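Local coordinates for ATP/GTP-binding site-containing protein A (Brucella abortus, PDB 6NTR), which acts in the periplasm to maintain the integrity of the bacterial cell envelope, at residues A[186-191]-A[211-216]; A[159-164]-A[190-195]; A[127-132]-A[144-149]. All coordinates share one frame; numbering follows the deposited sequence.

Contact 1 of 3, residues A[186-191]-A[211-216]; sequences QVWPVT and FKLYRN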
loop_
_atom_site.group_PDB
_atom_site.type_symbol
_atom_site.label_atom_id
_atom_site.label_comp_id
_atom_site.label_asym_id
_atom_site.label_seq_id
_atom_site.Cartn_x
_atom_site.Cartn_y
_atom_site.Cartn_z
ATOM N N GLN A 186 -14.669 4.112 14.871
ATOM C CA GLN A 186 -15.306 3.575 13.681
ATOM C C GLN A 186 -14.327 3.340 12.549
ATOM O O GLN A 186 -13.321 3.999 12.468
ATOM C CB GLN A 186 -16.397 4.522 13.197
ATOM C CG GLN A 186 -17.594 4.642 14.111
ATOM C CD GLN A 186 -18.544 3.481 13.985
ATOM O OE1 GLN A 186 -18.764 2.963 12.905
ATOM N NE2 GLN A 186 -19.118 3.072 15.095
ATOM N N VAL A 187 -14.651 2.408 11.669
ATOM C CA VAL A 187 -13.830 2.122 10.514
ATOM C C VAL A 187 -14.711 2.063 9.290
ATOM O O VAL A 187 -15.913 1.948 9.398
ATOM C CB VAL A 187 -13.092 0.783 10.621
ATOM C CG1 VAL A 187 -12.259 0.717 11.884
ATOM C CG2 VAL A 187 -14.065 -0.374 10.543
ATOM N N TRP A 188 -14.106 2.202 8.126
ATOM C CA TRP A 188 -14.826 2.097 6.881
ATOM C C TRP A 188 -14.266 0.907 6.155
ATOM O O TRP A 188 -13.062 0.769 6.068
ATOM C CB TRP A 188 -14.556 3.295 5.991
ATOM C CG TRP A 188 -15.188 4.549 6.397
ATOM C CD1 TRP A 188 -16.507 4.852 6.343
ATOM C CD2 TRP A 188 -14.530 5.709 6.883
ATOM N NE1 TRP A 188 -16.717 6.119 6.783
ATOM C CE2 TRP A 188 -15.514 6.673 7.121
ATOM C CE3 TRP A 188 -13.202 6.026 7.145
ATOM C CZ2 TRP A 188 -15.213 7.929 7.612
ATOM C CZ3 TRP A 188 -12.908 7.261 7.627
ATOM C CH2 TRP A 188 -13.904 8.203 7.858
ATOM N N PRO A 189 -15.126 0.008 5.674
ATOM C CA PRO A 189 -14.538 -1.067 4.888
ATOM C C PRO A 189 -14.126 -0.431 3.583
ATOM O O PRO A 189 -14.894 0.341 3.050
ATOM C CB PRO A 189 -15.698 -2.024 4.685
ATOM C CG PRO A 189 -16.650 -1.716 5.782
ATOM C CD PRO A 189 -16.538 -0.243 5.986
ATOM N N VAL A 190 -12.941 -0.735 3.077
ATOM C CA VAL A 190 -12.492 -0.120 1.840
ATOM C C VAL A 190 -11.907 -1.194 0.949
ATOM O O VAL A 190 -11.123 -2.033 1.406
ATOM C CB VAL A 190 -11.471 1.001 2.085
ATOM C CG1 VAL A 190 -11.291 1.790 0.826
ATOM C CG2 VAL A 190 -11.928 1.901 3.196
ATOM N N THR A 191 -12.316 -1.178 -0.314
ATOM C CA THR A 191 -11.757 -2.009 -1.364
ATOM C C THR A 191 -11.166 -1.080 -2.412
ATOM O O THR A 191 -11.854 -0.192 -2.916
ATOM C CB THR A 191 -12.827 -2.926 -1.973
ATOM O OG1 THR A 191 -13.324 -3.824 -0.975
ATOM C CG2 THR A 191 -12.263 -3.736 -3.115
ATOM N N PHE A 211 -9.579 -3.520 2.848
ATOM C CA PHE A 211 -9.123 -3.199 4.177
ATOM C C PHE A 211 -10.140 -2.413 4.972
ATOM O O PHE A 211 -11.030 -1.834 4.414
ATOM C CB PHE A 211 -7.781 -2.435 4.118
ATOM C CG PHE A 211 -7.838 -1.132 3.385
ATOM C CD1 PHE A 211 -7.659 -1.081 2.033
ATOM C CD2 PHE A 211 -8.060 0.035 4.055
ATOM C CE1 PHE A 211 -7.715 0.107 1.363
ATOM C CE2 PHE A 211 -8.121 1.223 3.387
ATOM C CZ PHE A 211 -7.946 1.256 2.041
ATOM N N LYS A 212 -9.970 -2.391 6.283
ATOM C CA LYS A 212 -10.811 -1.624 7.181
ATOM C C LYS A 212 -9.991 -0.392 7.529
ATOM O O LYS A 212 -8.895 -0.509 8.029
ATOM C CB LYS A 212 -11.113 -2.422 8.434
ATOM C CG LYS A 212 -12.141 -3.514 8.239
ATOM C CD LYS A 212 -12.282 -4.365 9.482
ATOM C CE LYS A 212 -13.525 -5.236 9.446
ATOM N NZ LYS A 212 -13.939 -5.604 8.070
ATOM N N LEU A 213 -10.517 0.792 7.272
ATOM C CA LEU A 213 -9.780 2.022 7.489
ATOM C C LEU A 213 -10.319 2.986 8.532
ATOM O O LEU A 213 -11.508 3.233 8.586
ATOM C CB LEU A 213 -9.669 2.732 6.147
ATOM C CG LEU A 213 -9.376 4.217 6.047
ATOM C CD1 LEU A 213 -7.883 4.448 6.045
ATOM C CD2 LEU A 213 -9.965 4.757 4.765
ATOM N N TYR A 214 -9.425 3.516 9.357
ATOM C CA TYR A 214 -9.744 4.487 10.400
ATOM C C TYR A 214 -9.646 5.902 9.851
ATOM O O TYR A 214 -8.950 6.165 8.874
ATOM C CB TYR A 214 -8.802 4.347 11.597
ATOM C CG TYR A 214 -9.027 3.100 12.380
ATOM C CD1 TYR A 214 -8.552 1.884 11.921
ATOM C CD2 TYR A 214 -9.731 3.126 13.571
ATOM C CE1 TYR A 214 -8.773 0.719 12.622
ATOM C CE2 TYR A 214 -9.956 1.971 14.282
ATOM C CZ TYR A 214 -9.475 0.769 13.802
ATOM O OH TYR A 214 -9.699 -0.390 14.499
ATOM N N ARG A 215 -10.352 6.822 10.502
ATOM C CA ARG A 215 -10.267 8.226 10.115
ATOM C C ARG A 215 -8.842 8.780 10.207
ATOM O O ARG A 215 -8.520 9.751 9.508
ATOM C CB ARG A 215 -11.211 9.051 10.993
ATOM C CG ARG A 215 -11.910 10.157 10.279
ATOM C CD ARG A 215 -13.225 10.446 10.963
ATOM N NE ARG A 215 -13.083 10.976 12.319
ATOM C CZ ARG A 215 -13.524 12.172 12.706
ATOM N NH1 ARG A 215 -14.164 12.956 11.848
ATOM N NH2 ARG A 215 -13.360 12.573 13.957
ATOM N N ASN A 216 -7.982 8.192 11.047
ATOM C CA ASN A 216 -6.632 8.696 11.267
ATOM C C ASN A 216 -5.592 7.993 10.410
ATOM O O ASN A 216 -4.395 8.081 10.709
ATOM C CB ASN A 216 -6.251 8.577 12.743
ATOM C CG ASN A 216 -6.308 7.150 13.248
ATOM O OD1 ASN A 216 -6.379 6.208 12.464
ATOM N ND2 ASN A 216 -6.260 6.983 14.565
#
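W188 and V190 pair with L213 and F211 through four short backbone hydrogen bonds that hold the two strands antiparallel. The two that join V190 and F211 are the shortest: V190 N to F211 O and F211 N to V190 O are both 2.6 Å, each donor lying nearly along the C=O axis. W188 N instead approaches a lone pair of L213 O, in the carbonyl plane, at 2.8 Å. Side chains pack densely on the face carrying these four residues. With CG in the crowded position between backbone N and carbonyl carbon (chi1 61°), F211 lays its ring beside V190, whose branched CB stands over one ring face, offset toward the rim, in a CH-pi contact (V190 CB to F211 CZ 3.5 Å). V190 CG2 meets L213 CD2 at 3.8 Å. Strands 187-195 and 207-214 form a beta hairpin of the barrel-like fold, and L133 of helix 126-138 touches V190 and L213. At the end of this face, exposed R215 lays its aliphatic CG at the edge of the indole, 3.7 Å from W188 CH2. On the other face, V187 CG1 sits above the centre of the Y214 ring, 3.5 Å from the centroid, while Y214 OH hydrogen-bonds R220. Packing loosens from there: P189 suits a non-hydrogen-bonded pair with K212, needing no N-H across it, and partly exposed K212 offers V187 CG2 little beyond CB (4.2 Å).

Contact 2 of 3, residues A[159-164]-A[190-195]; sequences VATTVV and VTIAYF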
loop_
_atom_site.group_PDB
_atom_site.type_symbol
_atom_site.label_atom_id
_atom_site.label_comp_id
_atom_site.label_asym_id
_atom_site.label_seq_id
_atom_site.Cartn_x
_atom_site.Cartn_y
_atom_site.Cartn_z
ATOM N N VAL A 159 -1.410 4.529 -12.106
ATOM C CA VAL A 159 -2.371 3.454 -11.951
ATOM C C VAL A 159 -3.730 4.054 -11.671
ATOM O O VAL A 159 -3.856 4.974 -10.857
ATOM C CB VAL A 159 -1.977 2.484 -10.828
ATOM C CG1 VAL A 159 -0.791 1.678 -11.251
ATOM C CG2 VAL A 159 -1.727 3.225 -9.529
ATOM N N ALA A 160 -4.745 3.518 -12.336
ATOM C CA ALA A 160 -6.124 3.867 -12.057
ATOM C C ALA A 160 -6.609 3.039 -10.874
ATOM O O ALA A 160 -6.438 1.816 -10.864
ATOM C CB ALA A 160 -6.988 3.599 -13.287
ATOM N N THR A 161 -7.181 3.702 -9.883
ATOM C CA THR A 161 -7.697 3.027 -8.711
ATOM C C THR A 161 -9.180 3.337 -8.487
ATOM O O THR A 161 -9.577 4.482 -8.478
ATOM C CB THR A 161 -6.880 3.376 -7.454
ATOM O OG1 THR A 161 -7.231 4.675 -6.985
ATOM C CG2 THR A 161 -5.406 3.348 -7.756
ATOM N N THR A 162 -9.987 2.304 -8.294
ATOM C CA THR A 162 -11.410 2.469 -8.051
ATOM C C THR A 162 -11.621 2.183 -6.601
ATOM O O THR A 162 -11.229 1.145 -6.129
ATOM C CB THR A 162 -12.234 1.450 -8.833
ATOM O OG1 THR A 162 -12.102 1.705 -10.220
ATOM C CG2 THR A 162 -13.677 1.539 -8.468
ATOM N N VAL A 163 -12.252 3.097 -5.894
ATOM C CA VAL A 163 -12.478 2.919 -4.484
ATOM C C VAL A 163 -13.935 2.628 -4.173
ATOM O O VAL A 163 -14.799 3.299 -4.674
ATOM C CB VAL A 163 -12.076 4.186 -3.720
ATOM C CG1 VAL A 163 -12.267 4.005 -2.239
ATOM C CG2 VAL A 163 -10.650 4.584 -4.034
ATOM N N VAL A 164 -14.195 1.616 -3.361
ATOM C CA VAL A 164 -15.534 1.272 -2.939
ATOM C C VAL A 164 -15.539 1.305 -1.418
ATOM O O VAL A 164 -14.753 0.627 -0.792
ATOM C CB VAL A 164 -15.962 -0.112 -3.446
ATOM C CG1 VAL A 164 -17.313 -0.499 -2.883
ATOM C CG2 VAL A 164 -15.988 -0.147 -4.956
ATOM N N VAL A 190 -12.941 -0.735 3.077
ATOM C CA VAL A 190 -12.492 -0.120 1.840
ATOM C C VAL A 190 -11.907 -1.194 0.949
ATOM O O VAL A 190 -11.123 -2.033 1.406
ATOM C CB VAL A 190 -11.471 1.001 2.085
ATOM C CG1 VAL A 190 -11.291 1.790 0.826
ATOM C CG2 VAL A 190 -11.928 1.901 3.196
ATOM N N THR A 191 -12.316 -1.178 -0.314
ATOM C CA THR A 191 -11.757 -2.009 -1.364
ATOM C C THR A 191 -11.166 -1.080 -2.412
ATOM O O THR A 191 -11.854 -0.192 -2.916
ATOM C CB THR A 191 -12.827 -2.926 -1.973
ATOM O OG1 THR A 191 -13.324 -3.824 -0.975
ATOM C CG2 THR A 191 -12.263 -3.736 -3.115
ATOM N N ILE A 192 -9.891 -1.260 -2.720
ATOM C CA ILE A 192 -9.244 -0.517 -3.790
ATOM C C ILE A 192 -8.827 -1.516 -4.857
ATOM O O ILE A 192 -8.088 -2.463 -4.565
ATOM C CB ILE A 192 -8.046 0.291 -3.274
ATOM C CG1 ILE A 192 -8.507 1.207 -2.140
ATOM C CG2 ILE A 192 -7.448 1.098 -4.386
ATOM C CD1 ILE A 192 -7.500 2.242 -1.724
ATOM N N ALA A 193 -9.334 -1.334 -6.075
ATOM C CA ALA A 193 -8.953 -2.154 -7.215
ATOM C C ALA A 193 -8.064 -1.335 -8.133
ATOM O O ALA A 193 -8.388 -0.188 -8.446
ATOM C CB ALA A 193 -10.172 -2.664 -7.978
ATOM N N TYR A 194 -6.955 -1.932 -8.557
ATOM C CA TYR A 194 -5.905 -1.242 -9.284
ATOM C C TYR A 194 -5.946 -1.699 -10.731
ATOM O O TYR A 194 -5.925 -2.900 -11.008
ATOM C CB TYR A 194 -4.534 -1.532 -8.660
ATOM C CG TYR A 194 -4.229 -0.859 -7.316
ATOM C CD1 TYR A 194 -4.885 -1.237 -6.159
ATOM C CD2 TYR A 194 -3.223 0.095 -7.201
ATOM C CE1 TYR A 194 -4.593 -0.653 -4.947
ATOM C CE2 TYR A 194 -2.920 0.679 -5.983
ATOM C CZ TYR A 194 -3.612 0.298 -4.860
ATOM O OH TYR A 194 -3.322 0.870 -3.644
ATOM N N PHE A 195 -6.035 -0.732 -11.622
ATOM C CA PHE A 195 -6.142 -1.003 -13.032
ATOM C C PHE A 195 -5.119 -0.243 -13.820
ATOM O O PHE A 195 -4.788 0.889 -13.513
ATOM C CB PHE A 195 -7.531 -0.573 -13.563
ATOM C CG PHE A 195 -8.679 -1.320 -12.967
ATOM C CD1 PHE A 195 -9.026 -2.552 -13.434
ATOM C CD2 PHE A 195 -9.409 -0.779 -11.951
ATOM C CE1 PHE A 195 -10.069 -3.243 -12.888
ATOM C CE2 PHE A 195 -10.454 -1.463 -11.395
ATOM C CZ PHE A 195 -10.782 -2.700 -11.862
#
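V159 opens one of two neighbouring antiparallel strands of the beta-barrel-like fold; its CG2 lies against Y194 CD2 at 4.2 Å. A160 then exchanges two backbone hydrogen bonds with F195, unequal in quality: F195 N to A160 O is short, 2.7 Å, and fairly straight, whereas the one from A160 N to F195 O bends to 142° at the hydrogen. The small methyl of A160 fits here, tucked beside the F195 backbone. T161 turns to the other face, with V163, I192 and Y194. Its two branches do different work: CG2 stands over one face of the Y194 ring, offset toward the rim, 4.3 Å from the centroid, and OG1, in the crowded position (chi1 77°), hydrogen-bonds NE2 of H129 on helix 126-138. T162 returns to the partly exposed face, where a hydroxyl is well tolerated; it pairs with A193, and its OG1 lies 3.8 Å from F195 CE2, a contact without a hydrogen bond. V163 is buried beneath the same helix, touched by L133. With CG1 anti to the backbone N (chi1 -178°), it meets V190 CG1 obliquely at 3.9 Å, a diagonal contact between two branched side chains on the face under helix 126-138. V164, back on the face of A160 and T162, closes the register with T191, whose N-H points almost straight at V164 O, 3.1 Å from N to O.

Contact 3 of 3, residues A[127-132]-A[144-149]; sequences TRHMEE and YQTTLF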
loop_
_atom_site.group_PDB
_atom_site.type_symbol
_atom_site.label_atom_id
_atom_site.label_comp_id
_atom_site.label_asym_id
_atom_site.label_seq_id
_atom_site.Cartn_x
_atom_site.Cartn_y
_atom_site.Cartn_z
ATOM N N THR A 127 0.157 9.711 0.050
ATOM C CA THR A 127 -0.482 10.370 1.162
ATOM C C THR A 127 -1.706 11.181 0.745
ATOM O O THR A 127 -2.694 11.177 1.445
ATOM C CB THR A 127 0.478 11.174 2.023
ATOM O OG1 THR A 127 1.376 10.266 2.655
ATOM C CG2 THR A 127 -0.288 11.897 3.091
ATOM N N ARG A 128 -1.628 11.889 -0.378
ATOM C CA ARG A 128 -2.757 12.686 -0.830
ATOM C C ARG A 128 -3.934 11.792 -1.164
ATOM O O ARG A 128 -5.027 12.013 -0.690
ATOM C CB ARG A 128 -2.370 13.498 -2.052
ATOM C CG ARG A 128 -3.042 14.851 -2.136
ATOM C CD ARG A 128 -2.229 15.895 -1.399
ATOM N NE ARG A 128 -2.273 17.192 -2.054
ATOM C CZ ARG A 128 -1.817 18.312 -1.516
ATOM N NH1 ARG A 128 -1.275 18.300 -0.314
ATOM N NH2 ARG A 128 -1.905 19.443 -2.185
ATOM N N HIS A 129 -3.669 10.738 -1.924
ATOM C CA HIS A 129 -4.670 9.739 -2.264
ATOM C C HIS A 129 -5.309 9.143 -1.020
ATOM O O HIS A 129 -6.525 8.934 -0.974
ATOM C CB HIS A 129 -3.999 8.663 -3.103
ATOM C CG HIS A 129 -4.928 7.635 -3.665
ATOM N ND1 HIS A 129 -5.619 6.740 -2.880
ATOM C CD2 HIS A 129 -5.220 7.309 -4.948
ATOM C CE1 HIS A 129 -6.323 5.929 -3.651
ATOM N NE2 HIS A 129 -6.094 6.250 -4.910
HETATM N N MSE A 130 -4.513 8.849 -0.011
HETATM C CA MSE A 130 -5.065 8.331 1.206
HETATM C C MSE A 130 -5.959 9.403 1.784
HETATM O O MSE A 130 -7.069 9.113 2.175
HETATM C CB MSE A 130 -3.964 7.914 2.171
HETATM C CG MSE A 130 -4.181 6.513 2.752
HETATM SE SE MSE A 130 -4.752 5.114 1.479
HETATM C CE MSE A 130 -3.402 5.326 0.080
ATOM N N GLU A 131 -5.492 10.655 1.791
ATOM C CA GLU A 131 -6.276 11.739 2.375
ATOM C C GLU A 131 -7.583 11.933 1.630
ATOM O O GLU A 131 -8.625 12.183 2.241
ATOM C CB GLU A 131 -5.475 13.038 2.369
ATOM C CG GLU A 131 -4.390 13.088 3.401
ATOM C CD GLU A 131 -3.702 14.426 3.438
ATOM O OE1 GLU A 131 -3.127 14.829 2.403
ATOM O OE2 GLU A 131 -3.738 15.080 4.499
ATOM N N GLU A 132 -7.540 11.831 0.307
ATOM C CA GLU A 132 -8.747 11.949 -0.500
ATOM C C GLU A 132 -9.709 10.804 -0.234
ATOM O O GLU A 132 -10.928 10.977 -0.304
ATOM C CB GLU A 132 -8.354 11.973 -1.965
ATOM C CG GLU A 132 -9.477 12.030 -2.915
ATOM C CD GLU A 132 -8.979 11.779 -4.301
ATOM O OE1 GLU A 132 -8.457 10.663 -4.529
ATOM O OE2 GLU A 132 -9.074 12.699 -5.144
ATOM N N TYR A 144 -15.766 5.674 -6.386
ATOM C CA TYR A 144 -15.080 6.666 -7.215
ATOM C C TYR A 144 -13.871 6.130 -7.970
ATOM O O TYR A 144 -13.348 5.098 -7.644
ATOM C CB TYR A 144 -14.769 7.961 -6.456
ATOM C CG TYR A 144 -13.718 7.872 -5.381
ATOM C CD1 TYR A 144 -12.386 8.113 -5.662
ATOM C CD2 TYR A 144 -14.062 7.586 -4.082
ATOM C CE1 TYR A 144 -11.434 8.037 -4.679
ATOM C CE2 TYR A 144 -13.113 7.509 -3.097
ATOM C CZ TYR A 144 -11.805 7.741 -3.410
ATOM O OH TYR A 144 -10.877 7.668 -2.432
ATOM N N GLN A 145 -13.453 6.849 -8.992
ATOM C CA GLN A 145 -12.321 6.470 -9.808
ATOM C C GLN A 145 -11.290 7.587 -9.768
ATOM O O GLN A 145 -11.641 8.753 -9.746
ATOM C CB GLN A 145 -12.754 6.210 -11.243
ATOM C CG GLN A 145 -13.629 4.987 -11.424
ATOM C CD GLN A 145 -13.710 4.536 -12.862
ATOM O OE1 GLN A 145 -13.645 5.337 -13.775
ATOM N NE2 GLN A 145 -13.835 3.247 -13.060
ATOM N N THR A 146 -10.032 7.198 -9.749
ATOM C CA THR A 146 -8.927 8.128 -9.687
ATOM C C THR A 146 -7.669 7.430 -10.145
ATOM O O THR A 146 -7.708 6.296 -10.577
ATOM C CB THR A 146 -8.763 8.742 -8.292
ATOM O OG1 THR A 146 -7.796 9.782 -8.355
ATOM C CG2 THR A 146 -8.322 7.715 -7.302
ATOM N N THR A 147 -6.557 8.135 -10.077
ATOM C CA THR A 147 -5.266 7.596 -10.477
ATOM C C THR A 147 -4.303 7.766 -9.341
ATOM O O THR A 147 -4.589 8.465 -8.389
ATOM C CB THR A 147 -4.669 8.362 -11.645
ATOM O OG1 THR A 147 -4.553 9.732 -11.280
ATOM C CG2 THR A 147 -5.544 8.238 -12.844
ATOM N N LEU A 148 -3.172 7.084 -9.422
ATOM C CA LEU A 148 -2.145 7.201 -8.401
ATOM C C LEU A 148 -0.778 6.822 -8.926
ATOM O O LEU A 148 -0.671 6.043 -9.849
ATOM C CB LEU A 148 -2.490 6.278 -7.246
ATOM C CG LEU A 148 -1.456 6.093 -6.153
ATOM C CD1 LEU A 148 -1.473 7.300 -5.252
ATOM C CD2 LEU A 148 -1.783 4.860 -5.347
ATOM N N PHE A 149 0.265 7.366 -8.314
ATOM C CA PHE A 149 1.637 7.002 -8.631
ATOM C C PHE A 149 2.159 6.585 -7.278
ATOM O O PHE A 149 2.189 7.388 -6.370
ATOM C CB PHE A 149 2.459 8.173 -9.149
ATOM C CG PHE A 149 3.880 7.809 -9.440
ATOM C CD1 PHE A 149 4.186 6.998 -10.503
ATOM C CD2 PHE A 149 4.897 8.239 -8.628
ATOM C CE1 PHE A 149 5.483 6.636 -10.767
ATOM C CE2 PHE A 149 6.203 7.882 -8.883
ATOM C CZ PHE A 149 6.496 7.079 -9.953
#
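H129, E132 and Y144 bury the most surface. H129 and E132, three residues apart, project from one side of the helix toward Y144, T146 and L148, the alternate residues of the strand. H129 has CG anti to the backbone N (chi1 -173°), which directs its ring at the strand. T147 O lies at the edge of the H129 ring, in its plane, 3.7 Å from H129 CD2. L148 crosses the base of the H129 side chain at about a right angle, its CD1 3.6 Å from H129 CB, and T146 turns its methyl CG2 to H129 NE2 (3.6 Å). That nitrogen hydrogen-bonds T161 OG1 on the neighbouring strand, which helps to fix the turn of this buried polar ring. E132, also anti at chi1, extends its carboxylate to Y144, where OE1 sits 4.0 Å from Y144 CE1, the two planes 74° apart; the hydrogen bond of OE1 goes to Q124. Y144 reaches across to the helix with its long, flat side chain, and K136 adds a cation-pi contact. The axes of 127-132 and 144-148 run nearly antiparallel, 161° apart and 9.6 Å at closest approach, a spacing usual for an alpha helix packed on a beta-sheet, here part of the beta-barrel-like fold.

The three contacts follow one another across four neighbouring strands, 143-148, 159-165, 187-195 and 207-214. Contacts 1 and 2, with centres 14 Å apart, share V190 and T191 because strand 187-195 pairs with a different neighbour on each side; F211 CE1 also packs on I192 CG1 at 3.8 Å. Contact 3 adjoins contact 2, 9 Å between centres, through strand 143-148: V159 O and L148 N, 2.6 Å apart, and T161 N and T146 O, at 2.7 Å, are probable hydrogen bonds. H129 ties the helix to contact 2, while L133 reaches V190. Glycerol, probably from crystallisation, hydrogen-bonds Y194 OH in contact 2, and a bound glycerol lies about 4 Å from the F211 side chain of contact 1.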